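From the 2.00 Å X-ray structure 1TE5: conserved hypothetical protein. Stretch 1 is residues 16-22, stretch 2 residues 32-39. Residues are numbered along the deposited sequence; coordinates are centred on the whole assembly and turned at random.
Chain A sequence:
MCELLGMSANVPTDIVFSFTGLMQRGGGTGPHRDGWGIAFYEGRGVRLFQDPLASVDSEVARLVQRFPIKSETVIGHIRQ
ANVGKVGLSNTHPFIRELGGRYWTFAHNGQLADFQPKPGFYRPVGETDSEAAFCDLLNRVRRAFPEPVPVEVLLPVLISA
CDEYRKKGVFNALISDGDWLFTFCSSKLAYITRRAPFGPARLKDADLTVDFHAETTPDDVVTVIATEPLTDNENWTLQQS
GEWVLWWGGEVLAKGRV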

# COMPACT_ATOMS: atom_id res chain seq x y z
N VAL A 16 -15.42 11.37 2.56
CA VAL A 16 -15.22 11.06 3.96
C VAL A 16 -15.88 9.74 4.34
O VAL A 16 -17.08 9.54 4.13
CB VAL A 16 -15.70 12.18 4.91
CG1 VAL A 16 -15.12 13.52 4.50
CG2 VAL A 16 -17.20 12.25 4.95
N PHE A 17 -15.06 8.79 4.79
CA PHE A 17 -15.58 7.52 5.22
C PHE A 17 -15.74 7.61 6.72
O PHE A 17 -14.83 8.05 7.42
CB PHE A 17 -14.62 6.38 4.90
CG PHE A 17 -14.66 5.94 3.48
CD1 PHE A 17 -13.99 6.66 2.50
CD2 PHE A 17 -15.38 4.80 3.11
CE1 PHE A 17 -14.02 6.26 1.17
CE2 PHE A 17 -15.42 4.39 1.78
CZ PHE A 17 -14.74 5.12 0.80
N SER A 18 -16.92 7.23 7.20
CA SER A 18 -17.21 7.23 8.61
C SER A 18 -17.72 5.84 8.95
O SER A 18 -18.83 5.48 8.55
CB SER A 18 -18.28 8.27 8.96
OG SER A 18 -17.81 9.60 8.82
N PHE A 19 -16.86 5.02 9.54
CA PHE A 19 -17.28 3.70 9.98
C PHE A 19 -17.98 3.89 11.32
O PHE A 19 -17.42 4.52 12.23
CB PHE A 19 -16.08 2.77 10.15
CG PHE A 19 -15.58 2.19 8.88
CD1 PHE A 19 -16.05 0.97 8.41
CD2 PHE A 19 -14.63 2.88 8.12
CE1 PHE A 19 -15.59 0.43 7.21
CE2 PHE A 19 -14.16 2.35 6.91
CZ PHE A 19 -14.64 1.13 6.46
N THR A 20 -19.23 3.47 11.41
CA THR A 20 -19.94 3.59 12.68
C THR A 20 -19.19 2.64 13.62
O THR A 20 -18.90 1.50 13.25
CB THR A 20 -21.44 3.14 12.58
OG1 THR A 20 -22.17 4.04 11.74
CG2 THR A 20 -22.09 3.13 13.97
N GLY A 21 -18.80 3.15 14.79
CA GLY A 21 -18.09 2.33 15.76
C GLY A 21 -18.90 1.09 16.10
O GLY A 21 -20.13 1.10 15.98
N LEU A 22 -18.22 0.02 16.47
CA LEU A 22 -18.87 -1.24 16.83
C LEU A 22 -19.99 -1.05 17.87
O LEU A 22 -19.93 -0.14 18.70
CB LEU A 22 -17.82 -2.21 17.39
CG LEU A 22 -16.61 -2.49 16.52
CD1 LEU A 22 -15.56 -3.19 17.33
CD2 LEU A 22 -17.02 -3.32 15.33
N HIS A 32 -17.94 -7.75 16.49
CA HIS A 32 -16.95 -7.77 15.41
C HIS A 32 -17.29 -6.85 14.23
O HIS A 32 -18.39 -6.30 14.15
CB HIS A 32 -16.81 -9.18 14.87
CG HIS A 32 -17.85 -9.54 13.86
ND1 HIS A 32 -19.19 -9.29 14.06
CD2 HIS A 32 -17.74 -10.05 12.62
CE1 HIS A 32 -19.86 -9.64 12.98
NE2 HIS A 32 -19.01 -10.11 12.09
N ARG A 33 -16.37 -6.78 13.27
CA ARG A 33 -16.50 -5.98 12.05
C ARG A 33 -15.98 -6.75 10.84
O ARG A 33 -14.93 -7.39 10.92
CB ARG A 33 -15.71 -4.67 12.15
CG ARG A 33 -15.77 -3.80 10.90
CD ARG A 33 -14.80 -2.64 10.99
NE ARG A 33 -15.00 -1.85 12.19
CZ ARG A 33 -15.95 -0.93 12.34
NH1 ARG A 33 -16.06 -0.27 13.48
NH2 ARG A 33 -16.77 -0.66 11.34
N ASP A 34 -16.73 -6.72 9.75
CA ASP A 34 -16.32 -7.40 8.53
C ASP A 34 -15.20 -6.65 7.83
O ASP A 34 -15.17 -5.42 7.80
CB ASP A 34 -17.50 -7.55 7.56
CG ASP A 34 -18.30 -8.81 7.79
OD1 ASP A 34 -19.41 -8.90 7.22
OD2 ASP A 34 -17.83 -9.72 8.50
N GLY A 35 -14.31 -7.42 7.21
CA GLY A 35 -13.17 -6.85 6.49
C GLY A 35 -13.48 -5.79 5.44
O GLY A 35 -14.53 -5.83 4.79
N TRP A 36 -12.57 -4.83 5.28
CA TRP A 36 -12.78 -3.75 4.33
C TRP A 36 -11.48 -3.30 3.66
O TRP A 36 -10.39 -3.65 4.11
CB TRP A 36 -13.41 -2.55 5.05
CG TRP A 36 -12.58 -2.07 6.19
CD1 TRP A 36 -12.50 -2.62 7.44
CD2 TRP A 36 -11.63 -0.99 6.17
NE1 TRP A 36 -11.56 -1.96 8.19
CE2 TRP A 36 -11.01 -0.95 7.44
CE3 TRP A 36 -11.25 -0.06 5.20
CZ2 TRP A 36 -10.03 -0.03 7.76
CZ3 TRP A 36 -10.27 0.86 5.52
CH2 TRP A 36 -9.67 0.87 6.80
N GLY A 37 -11.60 -2.47 2.64
CA GLY A 37 -10.43 -1.99 1.94
C GLY A 37 -10.77 -0.79 1.09
O GLY A 37 -11.81 -0.76 0.43
N ILE A 38 -9.91 0.21 1.13
CA ILE A 38 -10.12 1.43 0.36
C ILE A 38 -8.79 1.90 -0.21
O ILE A 38 -7.87 2.24 0.53
CB ILE A 38 -10.70 2.56 1.25
CG1 ILE A 38 -12.04 2.13 1.83
CG2 ILE A 38 -10.85 3.84 0.44
CD1 ILE A 38 -12.53 3.00 2.96
N ALA A 39 -8.70 1.88 -1.54
CA ALA A 39 -7.51 2.33 -2.23
C ALA A 39 -7.92 3.53 -3.06
O ALA A 39 -9.04 3.60 -3.55
CB ALA A 39 -6.97 1.23 -3.12

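How do two strands lie against each other without pairing their backbones? The strand 16-19 and the strand that carries Trp36 and Ile38 run nearly antiparallel, at 168°, but their axes come no closer than 11.2 Å, and Phe17 CA sits 9.5 Å from Ile38 CA. That is too far for backbone hydrogen bonds, so side chains fill the gap. Alternation along each strand decides which ones: Phe17 and Phe19 point toward the other stretch while Val16 and Ser18 are out of reach, and Trp36 and Ile38 answer from the far side. Beyond the strands the chains draw nearer, with Leu22 CA 7.0 Å from His32 CA.

What does Ile38 do with its long branch? With chi1 at -60° (m) and chi2 at 166° (t), the side chain is extended and carries CD1 out to the aromatic rings. Ile38 CD1 lies 3.4 Å from the centroid of the Phe17 ring, only 15° off its normal, a CH-pi contact in which a methyl group rests on the electron-rich face. Ile38 CD1 also lies at the edge of the second ring, 4.3 Å from Phe19 CE2. One carbon thus touches both phenylalanines, whose chi1 angles are nearly identical, -79° and -80° (both m).

How does Phe19 meet Trp36? Trp36 adopts the p rotamer, chi1 58° with chi2 -79°, and in this pose offers a face of its indole to the tip of the phenylalanine: Phe19 CZ lies 3.7 Å from Trp36 CD2. The Phe19 ring and the five-membered ring of Trp36 have centroids 4.7 Å apart and planes inclined at 49°, an oblique aromatic pair.

How does a buried arginine fit beside this apolar surface? Arg33 starts fully extended, with chi1 179° and chi2 -171° (both t), then turns at chi3 (-55°, m) and chi4 (-80°), bringing its guanidinium beside Phe19 and the residues that follow. There Arg33 NH1 donates a weak hydrogen bond to Thr20 O, at 3.4 Å with an N-H...O angle of 158°; NH1 is also hydrogen-bonded elsewhere in the structure. Thr20 O approaches near the guanidinium plane, where the N-H bonds point. Leu22 CD2 lies over one face of the guanidinium, 3.7 Å from Arg33 NH1. Leu22, in the m,t rotamer, also brings Leu22 CD2 within 3.5 Å of His32 O, while the His32 side chain starts away from the contact. Phe19 CD1 is 3.4 Å from Arg33 NH2, so the cation borders the aromatic cluster.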